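Local coordinates for uncharacterized protein (Vanderwaltozyma polyspora, PDB 5THE) that is the C-terminal lobe of a budding yeast Argonaute, crystallised with RNA, and probably binds guide RNA through its MID and PIWI domains to select target RNA, at residues P265-G270 against T337-F342; P382-A387 against N461-D466; R80-N85 against I124-F129; T207-G212 against P536-N541. All blocks are in the same frame, centred on the assembly; numbering follows the deposited sequence.

Contact 1 of 4, residues P265-G270 against T337-F342; sequences PILVLG and TKIMYF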
loop_
_atom_site.group_PDB
_atom_site.type_symbol
_atom_site.label_atom_id
_atom_site.label_comp_id
_atom_site.label_asym_id
_atom_site.label_seq_id
_atom_site.Cartn_x
_atom_site.Cartn_y
_atom_site.Cartn_z
ATOM N N PRO A 265 -6.946 17.331 -7.608
ATOM C CA PRO A 265 -7.208 16.021 -7.004
ATOM C C PRO A 265 -7.161 16.098 -5.488
ATOM O O PRO A 265 -6.385 16.857 -4.905
ATOM C CB PRO A 265 -6.082 15.144 -7.555
ATOM C CG PRO A 265 -4.976 16.094 -7.836
ATOM C CD PRO A 265 -5.672 17.345 -8.348
ATOM N N ILE A 266 -8.043 15.328 -4.852
ATOM C CA ILE A 266 -8.023 15.230 -3.404
ATOM C C ILE A 266 -6.706 14.605 -2.976
ATOM O O ILE A 266 -6.183 13.699 -3.633
ATOM C CB ILE A 266 -9.227 14.408 -2.917
ATOM C CG1 ILE A 266 -10.525 15.119 -3.287
ATOM C CG2 ILE A 266 -9.165 14.149 -1.402
ATOM C CD1 ILE A 266 -11.754 14.227 -3.150
ATOM N N LEU A 267 -6.137 15.121 -1.893
ATOM C CA LEU A 267 -4.973 14.498 -1.283
ATOM C C LEU A 267 -5.465 13.334 -0.433
ATOM O O LEU A 267 -6.171 13.537 0.562
ATOM C CB LEU A 267 -4.203 15.512 -0.447
ATOM C CG LEU A 267 -3.118 14.902 0.445
ATOM C CD1 LEU A 267 -2.057 14.253 -0.421
ATOM C CD2 LEU A 267 -2.504 15.941 1.360
ATOM N N VAL A 268 -5.142 12.113 -0.846
ATOM C CA VAL A 268 -5.585 10.911 -0.147
ATOM C C VAL A 268 -4.420 10.422 0.693
ATOM O O VAL A 268 -3.324 10.200 0.167
ATOM C CB VAL A 268 -6.066 9.822 -1.123
ATOM C CG1 VAL A 268 -6.462 8.571 -0.357
ATOM C CG2 VAL A 268 -7.246 10.331 -1.976
ATOM N N LEU A 269 -4.657 10.259 1.996
ATOM C CA LEU A 269 -3.640 9.861 2.954
ATOM C C LEU A 269 -3.984 8.513 3.567
ATOM O O LEU A 269 -5.156 8.194 3.781
ATOM C CB LEU A 269 -3.511 10.870 4.093
ATOM C CG LEU A 269 -3.258 12.339 3.766
ATOM C CD1 LEU A 269 -3.513 13.115 5.036
ATOM C CD2 LEU A 269 -1.818 12.512 3.289
ATOM N N GLY A 270 -2.952 7.756 3.893
ATOM C CA GLY A 270 -3.113 6.546 4.682
ATOM C C GLY A 270 -2.114 6.530 5.820
ATOM O O GLY A 270 -0.947 6.866 5.639
ATOM N N THR A 337 -7.002 21.088 -2.118
ATOM C CA THR A 337 -8.115 21.792 -1.514
ATOM C C THR A 337 -9.025 20.875 -0.711
ATOM O O THR A 337 -9.943 21.374 -0.053
ATOM C CB THR A 337 -8.923 22.540 -2.588
ATOM O OG1 THR A 337 -9.434 21.607 -3.550
ATOM C CG2 THR A 337 -8.032 23.568 -3.300
ATOM N N LYS A 338 -8.785 19.562 -0.739
ATOM C CA LYS A 338 -9.484 18.595 0.100
ATOM C C LYS A 338 -8.491 17.524 0.517
ATOM O O LYS A 338 -7.621 17.134 -0.267
ATOM C CB LYS A 338 -10.666 17.914 -0.621
ATOM C CG LYS A 338 -11.834 18.825 -0.998
ATOM C CD LYS A 338 -12.955 17.990 -1.616
ATOM C CE LYS A 338 -14.126 18.860 -2.060
ATOM N NZ LYS A 338 -14.689 19.603 -0.910
ATOM N N ILE A 339 -8.640 17.034 1.747
ATOM C CA ILE A 339 -7.786 15.979 2.282
ATOM C C ILE A 339 -8.669 14.829 2.751
ATOM O O ILE A 339 -9.668 15.043 3.449
ATOM C CB ILE A 339 -6.899 16.501 3.432
ATOM C CG1 ILE A 339 -6.009 17.644 2.935
ATOM C CG2 ILE A 339 -6.054 15.412 4.018
ATOM C CD1 ILE A 339 -5.141 18.250 4.038
ATOM N N MET A 340 -8.298 13.613 2.366
ATOM C CA MET A 340 -8.968 12.382 2.778
ATOM C C MET A 340 -7.967 11.551 3.566
ATOM O O MET A 340 -6.936 11.147 3.019
ATOM C CB MET A 340 -9.470 11.616 1.555
ATOM C CG MET A 340 -10.212 10.338 1.854
ATOM S SD MET A 340 -11.990 10.604 1.842
ATOM C CE MET A 340 -12.182 11.432 0.258
ATOM N N TYR A 341 -8.272 11.290 4.841
ATOM C CA TYR A 341 -7.325 10.701 5.786
ATOM C C TYR A 341 -7.810 9.319 6.230
ATOM O O TYR A 341 -8.746 9.202 7.030
ATOM C CB TYR A 341 -7.144 11.641 6.974
ATOM C CG TYR A 341 -6.276 11.098 8.078
ATOM C CD1 TYR A 341 -4.996 10.633 7.814
ATOM C CD2 TYR A 341 -6.732 11.069 9.395
ATOM C CE1 TYR A 341 -4.189 10.132 8.838
ATOM C CE2 TYR A 341 -5.940 10.578 10.422
ATOM C CZ TYR A 341 -4.666 10.120 10.139
ATOM O OH TYR A 341 -3.866 9.641 11.153
ATOM N N PHE A 342 -7.176 8.271 5.709
ATOM C CA PHE A 342 -7.538 6.901 6.072
ATOM C C PHE A 342 -6.661 6.457 7.227
ATOM O O PHE A 342 -5.436 6.463 7.111
ATOM C CB PHE A 342 -7.369 5.933 4.906
ATOM C CG PHE A 342 -8.463 6.017 3.901
ATOM C CD1 PHE A 342 -9.605 5.236 4.032
ATOM C CD2 PHE A 342 -8.356 6.873 2.828
ATOM C CE1 PHE A 342 -10.621 5.310 3.099
ATOM C CE2 PHE A 342 -9.377 6.948 1.884
ATOM C CZ PHE A 342 -10.509 6.166 2.032
HETATM O O HOH W 1 -7.897 18.827 -3.691
#
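Leu267 and Ile339 begin a run of parallel beta pairs, continued by Val268 with Met340, Leu269 with Tyr341 and Gly270 with Phe342, inside the RNase H-like sheet of the Piwi domain; the strand axes come within 4.6 Å at 15°. Backbone bonds zip the two edges together. Leu267 donates its N to Lys338 O and receives Met340 N at its own O, Leu269 N reaches Met340 O at 2.7 Å, and Phe342 N bonds to Leu269 O at 2.8 Å from well above that carbonyl plane. Before the pairing starts, one water bridges the two segments, donating to Pro265 O and accepting from Thr337 N.

Apolar contacts divide between the two sheet faces. On one, Leu269 CD1 lies 3.6 Å from Ile339 CG2 and also meets Tyr341 CD1, while Met320 of helix 320-329 packs on Leu267, Leu269 and Ile339. Tyr341 turns its hydroxyl to Glu358. On the other face, Val268 CG1 meets the rim of the Phe342 ring at CE2, 4.0 Å away, and helix 465-475 touches Met340 and Phe342. Ile266, just before the first paired residue, sets CG2 anti to its backbone N (chi1 -63° for CG1) and brings it 3.5 Å from Lys338 O and close to Met340 CB, whereas CG1 rests on the aliphatic part of Lys338 at CB and CD.

The Phe342 ring also has a polar neighbour: Leu269 O lies in the ring plane at its edge, 3.6 Å from CD2.

Contact 2 of 4, residues P382-A387 against N461-D466; sequences PVTCIA and NQSTSD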
loop_
_atom_site.group_PDB
_atom_site.type_symbol
_atom_site.label_atom_id
_atom_site.label_comp_id
_atom_site.label_asym_id
_atom_site.label_seq_id
_atom_site.Cartn_x
_atom_site.Cartn_y
_atom_site.Cartn_z
ATOM N N PRO A 382 -10.492 21.407 3.909
ATOM C CA PRO A 382 -11.390 20.506 4.654
ATOM C C PRO A 382 -10.902 19.060 4.645
ATOM O O PRO A 382 -10.419 18.543 3.634
ATOM C CB PRO A 382 -12.727 20.647 3.914
ATOM C CG PRO A 382 -12.352 21.115 2.508
ATOM C CD PRO A 382 -11.119 21.953 2.691
ATOM N N VAL A 383 -11.071 18.394 5.778
ATOM C CA VAL A 383 -10.559 17.049 5.990
ATOM C C VAL A 383 -11.724 16.076 6.158
ATOM O O VAL A 383 -12.723 16.386 6.817
ATOM C CB VAL A 383 -9.632 17.020 7.218
ATOM C CG1 VAL A 383 -9.148 15.606 7.501
ATOM C CG2 VAL A 383 -8.447 17.981 7.011
ATOM N N THR A 384 -11.599 14.898 5.559
ATOM C CA THR A 384 -12.459 13.768 5.888
ATOM C C THR A 384 -11.563 12.693 6.479
ATOM O O THR A 384 -10.508 12.387 5.913
ATOM C CB THR A 384 -13.204 13.228 4.659
ATOM O OG1 THR A 384 -14.085 14.230 4.132
ATOM C CG2 THR A 384 -14.033 11.982 5.051
ATOM N N CYS A 385 -11.966 12.123 7.609
ATOM C CA CYS A 385 -11.228 11.020 8.214
ATOM C C CYS A 385 -12.048 9.729 8.170
ATOM O O CYS A 385 -13.218 9.704 8.576
ATOM C CB CYS A 385 -10.832 11.353 9.656
ATOM S SG CYS A 385 -10.115 9.949 10.529
ATOM N N ILE A 386 -11.427 8.652 7.695
ATOM C CA ILE A 386 -12.062 7.341 7.681
ATOM C C ILE A 386 -11.153 6.340 8.372
ATOM O O ILE A 386 -9.983 6.190 8.001
ATOM C CB ILE A 386 -12.389 6.861 6.256
ATOM C CG1 ILE A 386 -13.358 7.838 5.591
ATOM C CG2 ILE A 386 -12.980 5.437 6.311
ATOM C CD1 ILE A 386 -13.755 7.433 4.181
ATOM N N ALA A 387 -11.690 5.645 9.365
ATOM C CA ALA A 387 -10.946 4.608 10.055
ATOM C C ALA A 387 -11.354 3.247 9.510
ATOM O O ALA A 387 -12.528 3.010 9.210
ATOM C CB ALA A 387 -11.183 4.683 11.567
ATOM N N ASN A 461 -16.356 17.593 4.392
ATOM C CA ASN A 461 -16.517 17.613 2.947
ATOM C C ASN A 461 -17.917 17.227 2.500
ATOM O O ASN A 461 -18.110 16.950 1.318
ATOM C CB ASN A 461 -15.477 16.708 2.282
ATOM C CG ASN A 461 -14.094 17.335 2.275
ATOM O OD1 ASN A 461 -13.909 18.414 1.723
ATOM N ND2 ASN A 461 -13.126 16.669 2.894
ATOM N N GLN A 462 -18.902 17.223 3.410
ATOM C CA GLN A 462 -20.308 17.008 3.040
ATOM C C GLN A 462 -20.475 15.688 2.290
ATOM O O GLN A 462 -21.123 15.619 1.237
ATOM C CB GLN A 462 -20.861 18.164 2.196
ATOM C CG GLN A 462 -20.960 19.500 2.902
ATOM C CD GLN A 462 -19.652 20.281 2.877
ATOM O OE1 GLN A 462 -18.988 20.387 1.835
ATOM N NE2 GLN A 462 -19.271 20.826 4.032
ATOM N N SER A 463 -19.870 14.640 2.833
ATOM C CA SER A 463 -19.814 13.352 2.155
ATOM C C SER A 463 -21.051 12.529 2.478
ATOM O O SER A 463 -21.448 12.426 3.639
ATOM C CB SER A 463 -18.564 12.584 2.571
ATOM O OG SER A 463 -17.416 13.386 2.388
ATOM N N THR A 464 -21.637 11.930 1.453
ATOM C CA THR A 464 -22.733 10.990 1.628
ATOM C C THR A 464 -22.191 9.569 1.733
ATOM O O THR A 464 -21.062 9.282 1.331
ATOM C CB THR A 464 -23.702 11.055 0.451
ATOM O OG1 THR A 464 -23.010 10.628 -0.729
ATOM C CG2 THR A 464 -24.258 12.465 0.263
ATOM N N SER A 465 -23.023 8.669 2.262
ATOM C CA SER A 465 -22.624 7.267 2.315
ATOM C C SER A 465 -22.249 6.741 0.933
ATOM O O SER A 465 -21.253 6.029 0.789
ATOM C CB SER A 465 -23.732 6.414 2.922
ATOM O OG SER A 465 -23.833 6.648 4.313
ATOM N N ASP A 466 -23.038 7.081 -0.096
ATOM C CA ASP A 466 -22.736 6.575 -1.443
ATOM C C ASP A 466 -21.383 7.059 -1.936
ATOM O O ASP A 466 -20.631 6.302 -2.571
ATOM C CB ASP A 466 -23.804 6.998 -2.459
ATOM C CG ASP A 466 -25.104 6.202 -2.361
ATOM O OD1 ASP A 466 -26.162 6.832 -2.517
ATOM O OD2 ASP A 466 -25.082 4.972 -2.124
#
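The turn that leads from strand 452-459 into helix 465-475 of the Piwi domain meets the start of strand 383-389 through Pro382, Thr384 and the side chain of Asn461. The amide nitrogen does most of the work. Asn461 ND2 donates to Thr384 OG1 at 2.9 Å in a nearly straight bond (168° at the hydrogen), with the hydroxyl oxygen lying in the amide plane. The same ND2 makes a second, weak bond to Pro382 O at 3.4 Å. On the other branch of the amide, Asn461 OD1 sits against the proline ring, 3.2 Å from Pro382 CG, the two side chains crossing at about a right angle; this oxygen accepts a bond from Lys338 NZ.

Thr384 keeps OG1 anti to its carbonyl carbon (chi1 -63°). Asn461 of the turn and Asp459 at the end of strand 452-459 both bond to that hydroxyl. Asp459 also receives the backbone N of Asn461 and of Ser463, which ties the turn's own backbone to the partner that anchors Thr384.

Strand 383-389 runs between strand 339-344, parallel to it, and strand 452-459, antiparallel to it. Helix 351-373 packs on Val383 and Cys385, while Ile386 rests on helix 465-475.

Contact 3 of 4, residues R80-N85 against I124-F129; sequences RAIFIN and ILINQF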
loop_
_atom_site.group_PDB
_atom_site.type_symbol
_atom_site.label_atom_id
_atom_site.label_comp_id
_atom_site.label_asym_id
_atom_site.label_seq_id
_atom_site.Cartn_x
_atom_site.Cartn_y
_atom_site.Cartn_z
ATOM N N ARG A 80 20.898 -5.311 -11.980
ATOM C CA ARG A 80 22.055 -6.030 -11.454
ATOM C C ARG A 80 21.591 -7.031 -10.407
ATOM O O ARG A 80 21.017 -6.643 -9.383
ATOM C CB ARG A 80 23.075 -5.080 -10.828
ATOM C CG ARG A 80 23.832 -4.214 -11.811
ATOM C CD ARG A 80 24.468 -5.027 -12.927
ATOM N NE ARG A 80 25.487 -5.967 -12.459
ATOM C CZ ARG A 80 26.716 -5.622 -12.082
ATOM N NH1 ARG A 80 27.082 -4.344 -12.090
ATOM N NH2 ARG A 80 27.578 -6.555 -11.693
ATOM N N ALA A 81 21.848 -8.307 -10.656
ATOM C CA ALA A 81 21.516 -9.342 -9.699
ATOM C C ALA A 81 22.645 -9.479 -8.684
ATOM O O ALA A 81 23.824 -9.521 -9.048
ATOM C CB ALA A 81 21.270 -10.669 -10.416
ATOM N N ILE A 82 22.287 -9.533 -7.411
ATOM C CA ILE A 82 23.229 -9.806 -6.334
ATOM C C ILE A 82 22.697 -11.020 -5.594
ATOM O O ILE A 82 21.629 -10.959 -4.973
ATOM C CB ILE A 82 23.399 -8.607 -5.393
ATOM C CG1 ILE A 82 23.953 -7.402 -6.165
ATOM C CG2 ILE A 82 24.299 -8.984 -4.197
ATOM C CD1 ILE A 82 24.128 -6.148 -5.301
ATOM N N PHE A 83 23.414 -12.132 -5.692
ATOM C CA PHE A 83 23.001 -13.367 -5.040
ATOM C C PHE A 83 23.474 -13.328 -3.593
ATOM O O PHE A 83 24.680 -13.334 -3.320
ATOM C CB PHE A 83 23.564 -14.578 -5.779
ATOM C CG PHE A 83 22.959 -15.886 -5.351
ATOM C CD1 PHE A 83 23.469 -16.582 -4.267
ATOM C CD2 PHE A 83 21.884 -16.420 -6.031
ATOM C CE1 PHE A 83 22.909 -17.784 -3.862
ATOM C CE2 PHE A 83 21.323 -17.627 -5.636
ATOM C CZ PHE A 83 21.837 -18.303 -4.547
ATOM N N ILE A 84 22.528 -13.271 -2.663
ATOM C CA ILE A 84 22.843 -13.256 -1.240
ATOM C C ILE A 84 22.829 -14.712 -0.788
ATOM O O ILE A 84 21.770 -15.330 -0.661
ATOM C CB ILE A 84 21.856 -12.398 -0.451
ATOM C CG1 ILE A 84 21.839 -10.965 -1.019
ATOM C CG2 ILE A 84 22.229 -12.408 1.042
ATOM C CD1 ILE A 84 23.168 -10.156 -0.840
ATOM N N ASN A 85 24.017 -15.279 -0.586
ATOM C CA ASN A 85 24.119 -16.683 -0.205
ATOM C C ASN A 85 23.985 -16.779 1.314
ATOM O O ASN A 85 24.970 -16.840 2.054
ATOM C CB ASN A 85 25.437 -17.267 -0.690
ATOM C CG ASN A 85 25.555 -18.738 -0.371
ATOM O OD1 ASN A 85 24.562 -19.452 -0.403
ATOM N ND2 ASN A 85 26.766 -19.199 -0.063
ATOM N N ILE A 124 26.402 -11.003 -9.109
ATOM C CA ILE A 124 27.445 -10.920 -8.095
ATOM C C ILE A 124 27.056 -11.790 -6.913
ATOM O O ILE A 124 25.928 -11.703 -6.410
ATOM C CB ILE A 124 27.671 -9.469 -7.654
ATOM C CG1 ILE A 124 28.221 -8.663 -8.831
ATOM C CG2 ILE A 124 28.573 -9.428 -6.431
ATOM C CD1 ILE A 124 28.306 -7.204 -8.548
ATOM N N LEU A 125 27.992 -12.617 -6.463
ATOM C CA LEU A 125 27.781 -13.516 -5.342
ATOM C C LEU A 125 28.333 -12.882 -4.073
ATOM O O LEU A 125 29.487 -12.442 -4.043
ATOM C CB LEU A 125 28.450 -14.870 -5.602
ATOM C CG LEU A 125 28.399 -15.870 -4.440
ATOM C CD1 LEU A 125 26.967 -16.245 -4.122
ATOM C CD2 LEU A 125 29.205 -17.136 -4.754
ATOM N N ILE A 126 27.508 -12.827 -3.034
ATOM C CA ILE A 126 27.921 -12.315 -1.729
ATOM C C ILE A 126 27.739 -13.414 -0.690
ATOM O O ILE A 126 26.612 -13.868 -0.439
ATOM C CB ILE A 126 27.141 -11.051 -1.344
ATOM C CG1 ILE A 126 27.540 -9.904 -2.278
ATOM C CG2 ILE A 126 27.369 -10.712 0.122
ATOM C CD1 ILE A 126 27.368 -8.539 -1.694
ATOM N N ASN A 127 28.840 -13.836 -0.079
ATOM C CA ASN A 127 28.821 -14.836 0.976
ATOM C C ASN A 127 28.865 -14.154 2.333
ATOM O O ASN A 127 29.288 -13.005 2.450
ATOM C CB ASN A 127 30.009 -15.792 0.842
ATOM C CG ASN A 127 29.923 -16.644 -0.393
ATOM O OD1 ASN A 127 28.928 -17.327 -0.612
ATOM N ND2 ASN A 127 30.967 -16.610 -1.219
ATOM N N GLN A 128 28.413 -14.882 3.361
ATOM C CA GLN A 128 28.570 -14.462 4.748
ATOM C C GLN A 128 27.927 -13.107 5.003
ATOM O O GLN A 128 28.453 -12.288 5.757
ATOM C CB GLN A 128 30.046 -14.433 5.147
ATOM C CG GLN A 128 30.747 -15.764 4.934
ATOM C CD GLN A 128 32.159 -15.771 5.488
ATOM O OE1 GLN A 128 32.501 -16.591 6.337
ATOM N NE2 GLN A 128 32.985 -14.859 5.005
ATOM N N PHE A 129 26.785 -12.856 4.369
ATOM C CA PHE A 129 26.016 -11.664 4.676
ATOM C C PHE A 129 25.012 -11.984 5.774
ATOM O O PHE A 129 24.301 -12.995 5.709
ATOM C CB PHE A 129 25.290 -11.115 3.446
ATOM C CG PHE A 129 24.441 -9.920 3.759
ATOM C CD1 PHE A 129 23.130 -10.080 4.208
ATOM C CD2 PHE A 129 24.965 -8.636 3.651
ATOM C CE1 PHE A 129 22.351 -8.979 4.538
ATOM C CE2 PHE A 129 24.192 -7.524 3.970
ATOM C CZ PHE A 129 22.881 -7.692 4.410
HETATM O O HOH W 2 25.522 -14.057 2.113
HETATM O O HOH W 3 27.763 -17.346 3.008
#
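Asn85 ND2 is held by two acceptors, Asn127 OD1 at 2.9 Å and Thr89 O, in a parallel strand pair of a parallel sheet consistent with the Rossmann-like MID domain of Argonautes. Asn127 OD1 lies close to the plane of the Asn85 amide, and the two amide planes stand 75° apart. CG of Asn85 is anti to its backbone N (chi1 -177°), and its OD1 turns to Arg192.

Behind this pair the backbones run in register, Ile82 beside Ile124 and Phe83 beside Leu125. Ile124 N bonds to Ala81 O, Ile126 N to Phe83 O at 2.9 Å, and Asn85 N to Ile126 O. Near Asn85 a water donates to Ile126 O and accepts from Phe129 N, carrying the link into the turn.

Side chains sort by face. Ile82 CG2 meets Ile126 CG1 at 3.9 Å beneath helix 169-179, and Ile84 CG2 touches Phe129, whose ring reaches helix 197-210. On the other face Phe83 and Leu125 lie side by side, pointing the same way, while Trp220 approaches Phe83 edge-to-face. At the start of the pair, Arg80 NH2 bonds to Lys122 O and rests 3.3 Å from Ile124 CD1.

Contact 4 of 4, residues T207-G212 against P536-N541; sequences TDLKFG and PQVNDN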
loop_
_atom_site.group_PDB
_atom_site.type_symbol
_atom_site.label_atom_id
_atom_site.label_comp_id
_atom_site.label_asym_id
_atom_site.label_seq_id
_atom_site.Cartn_x
_atom_site.Cartn_y
_atom_site.Cartn_z
ATOM N N THR A 207 20.226 -0.949 2.066
ATOM C CA THR A 207 19.999 -0.505 0.699
ATOM C C THR A 207 18.947 0.597 0.623
ATOM O O THR A 207 19.140 1.576 -0.107
ATOM C CB THR A 207 19.619 -1.700 -0.167
ATOM O OG1 THR A 207 20.526 -2.774 0.123
ATOM C CG2 THR A 207 19.733 -1.339 -1.640
ATOM N N ASP A 208 17.833 0.460 1.354
ATOM C CA ASP A 208 16.860 1.553 1.414
ATOM C C ASP A 208 17.392 2.690 2.272
ATOM O O ASP A 208 17.522 3.834 1.820
ATOM C CB ASP A 208 15.518 1.099 2.004
ATOM C CG ASP A 208 14.790 0.050 1.181
ATOM O OD1 ASP A 208 15.117 -0.184 -0.012
ATOM O OD2 ASP A 208 13.848 -0.538 1.764
ATOM N N LEU A 209 17.693 2.392 3.533
ATOM C CA LEU A 209 17.854 3.462 4.507
ATOM C C LEU A 209 19.226 4.128 4.397
ATOM O O LEU A 209 19.321 5.358 4.364
ATOM C CB LEU A 209 17.591 2.907 5.911
ATOM C CG LEU A 209 17.683 3.882 7.083
ATOM C CD1 LEU A 209 16.747 3.431 8.161
ATOM C CD2 LEU A 209 19.121 3.951 7.607
ATOM N N LYS A 210 20.301 3.338 4.328
ATOM C CA LYS A 210 21.631 3.934 4.234
ATOM C C LYS A 210 21.882 4.542 2.854
ATOM O O LYS A 210 22.275 5.710 2.749
ATOM C CB LYS A 210 22.704 2.897 4.582
ATOM C CG LYS A 210 22.781 2.559 6.076
ATOM C CD LYS A 210 22.583 3.823 6.916
ATOM C CE LYS A 210 23.526 3.899 8.110
ATOM N NZ LYS A 210 23.299 2.780 9.060
ATOM N N PHE A 211 21.658 3.779 1.780
ATOM C CA PHE A 211 22.055 4.237 0.447
ATOM C C PHE A 211 20.916 4.787 -0.397
ATOM O O PHE A 211 21.178 5.532 -1.350
ATOM C CB PHE A 211 22.726 3.102 -0.335
ATOM C CG PHE A 211 24.108 2.804 0.127
ATOM C CD1 PHE A 211 24.316 2.015 1.246
ATOM C CD2 PHE A 211 25.204 3.334 -0.540
ATOM C CE1 PHE A 211 25.592 1.749 1.689
ATOM C CE2 PHE A 211 26.487 3.074 -0.106
ATOM C CZ PHE A 211 26.684 2.277 1.009
ATOM N N GLY A 212 19.671 4.452 -0.086
ATOM C CA GLY A 212 18.590 4.913 -0.944
ATOM C C GLY A 212 18.721 4.388 -2.356
ATOM O O GLY A 212 18.452 5.124 -3.314
ATOM N N PRO A 536 16.325 5.760 12.226
ATOM C CA PRO A 536 16.804 6.844 11.371
ATOM C C PRO A 536 15.893 7.009 10.173
ATOM O O PRO A 536 15.229 6.062 9.735
ATOM C CB PRO A 536 18.201 6.376 10.937
ATOM C CG PRO A 536 18.486 5.111 11.738
ATOM C CD PRO A 536 17.160 4.554 12.108
ATOM N N GLN A 537 15.858 8.236 9.664
ATOM C CA GLN A 537 15.100 8.533 8.465
ATOM C C GLN A 537 15.813 7.982 7.252
ATOM O O GLN A 537 17.039 7.945 7.168
ATOM C CB GLN A 537 14.897 10.038 8.289
ATOM C CG GLN A 537 13.850 10.605 9.229
ATOM C CD GLN A 537 12.516 9.923 9.023
ATOM O OE1 GLN A 537 12.033 9.844 7.896
ATOM N NE2 GLN A 537 11.926 9.395 10.108
ATOM N N VAL A 538 15.014 7.562 6.295
ATOM C CA VAL A 538 15.544 6.981 5.090
ATOM C C VAL A 538 16.257 8.064 4.287
ATOM O O VAL A 538 15.945 9.259 4.392
ATOM C CB VAL A 538 14.360 6.326 4.352
ATOM C CG1 VAL A 538 13.906 7.136 3.208
ATOM C CG2 VAL A 538 14.636 4.879 4.028
ATOM N N ASN A 539 17.296 7.647 3.569
ATOM C CA ASN A 539 18.028 8.474 2.619
ATOM C C ASN A 539 17.082 9.349 1.803
ATOM O O ASN A 539 16.063 8.872 1.298
ATOM C CB ASN A 539 18.826 7.531 1.700
ATOM C CG ASN A 539 19.772 8.254 0.764
ATOM O OD1 ASN A 539 19.367 9.117 -0.010
ATOM N ND2 ASN A 539 21.050 7.890 0.828
ATOM N N ASP A 540 17.429 10.633 1.659
ATOM C CA ASP A 540 16.581 11.554 0.897
ATOM C C ASP A 540 16.303 11.081 -0.531
ATOM O O ASP A 540 15.299 11.504 -1.120
ATOM C CB ASP A 540 17.213 12.947 0.847
ATOM C CG ASP A 540 16.914 13.773 2.086
ATOM O OD1 ASP A 540 16.005 13.394 2.855
ATOM O OD2 ASP A 540 17.582 14.809 2.284
ATOM N N ASN A 541 17.174 10.230 -1.101
ATOM C CA ASN A 541 16.963 9.697 -2.450
ATOM C C ASN A 541 15.586 9.060 -2.596
ATOM O O ASN A 541 14.969 9.134 -3.663
ATOM C CB ASN A 541 18.019 8.633 -2.792
ATOM C CG ASN A 541 19.378 9.216 -3.132
ATOM O OD1 ASN A 541 19.495 10.372 -3.532
ATOM N ND2 ASN A 541 20.419 8.396 -2.992
#
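Asn539 joins the C-terminal tail to the last turn of helix 197-210 with both its backbone and its side chain. Its N donates to Leu209 O at 3.2 Å, and its ND2 donates to Lys210 O, also at 3.2 Å, in a nearly straight bond (171° at the hydrogen). The acceptor lies in the asparagine's amide plane, although the donor stands above the plane of the Lys210 carbonyl. Asn541 adds a weak bond from ND2 to Phe211 O. Thus three successive carbonyls at the helix end meet donors from the tail.

Leu209 carries the apolar part. Its CG is anti to the backbone N (chi1 -179°), and CD1 approaches Pro536 O at 3.4 Å and the proline ring at CD, the two side chains crossing at about a right angle. Val538 CG2 lies 3.5 Å from Leu209 CA. Where the chain leaves the helix, Gly212 has positive phi (61°), and the Asn539 and Asn541 side chains sit so near its CA that a beta carbon there would clash.

An Asx turn sets the Asn539 amide: OD1 accepts Asn541 N at 2.7 Å, with the donor in the carbonyl plane on a lone pair, which fixes the rotation that presents ND2 to the helix. Farther out, Phe505 of helix 490-515 packs on Asp208, Leu209 and Val538, Tyr302 bonds to Pro536 O, and Arg501 forms a salt bridge with Asp208.

Gly212, with its positive phi, marks the exit from helix 197-210, and an Asx turn in a segment more than 300 residues on presents donors to the last carbonyls of that helix and the residue after it.

Contacts 1 and 2 adjoin, their centres 10 Å apart, and share the Piwi domain sheet: strand 383-389 pairs with strand 339-344, and Tyr341 N lies 2.7 Å from Thr384 O, a probable hydrogen bond. Contact 3 lies in the separate parallel sheet across the chain's centre, about 41 Å from contact 1 and 49 Å from contact 2, centre to centre. Contact 4 is 20 Å from contact 3, and helix 197-210 links them, packing on Phe129 and ending in contact 4. Along the chain contact 3 closes first, and contact 4 then encloses contacts 1 and 2, bringing the C-terminal tail back beside the earlier sheet and joining both parts of the lobe.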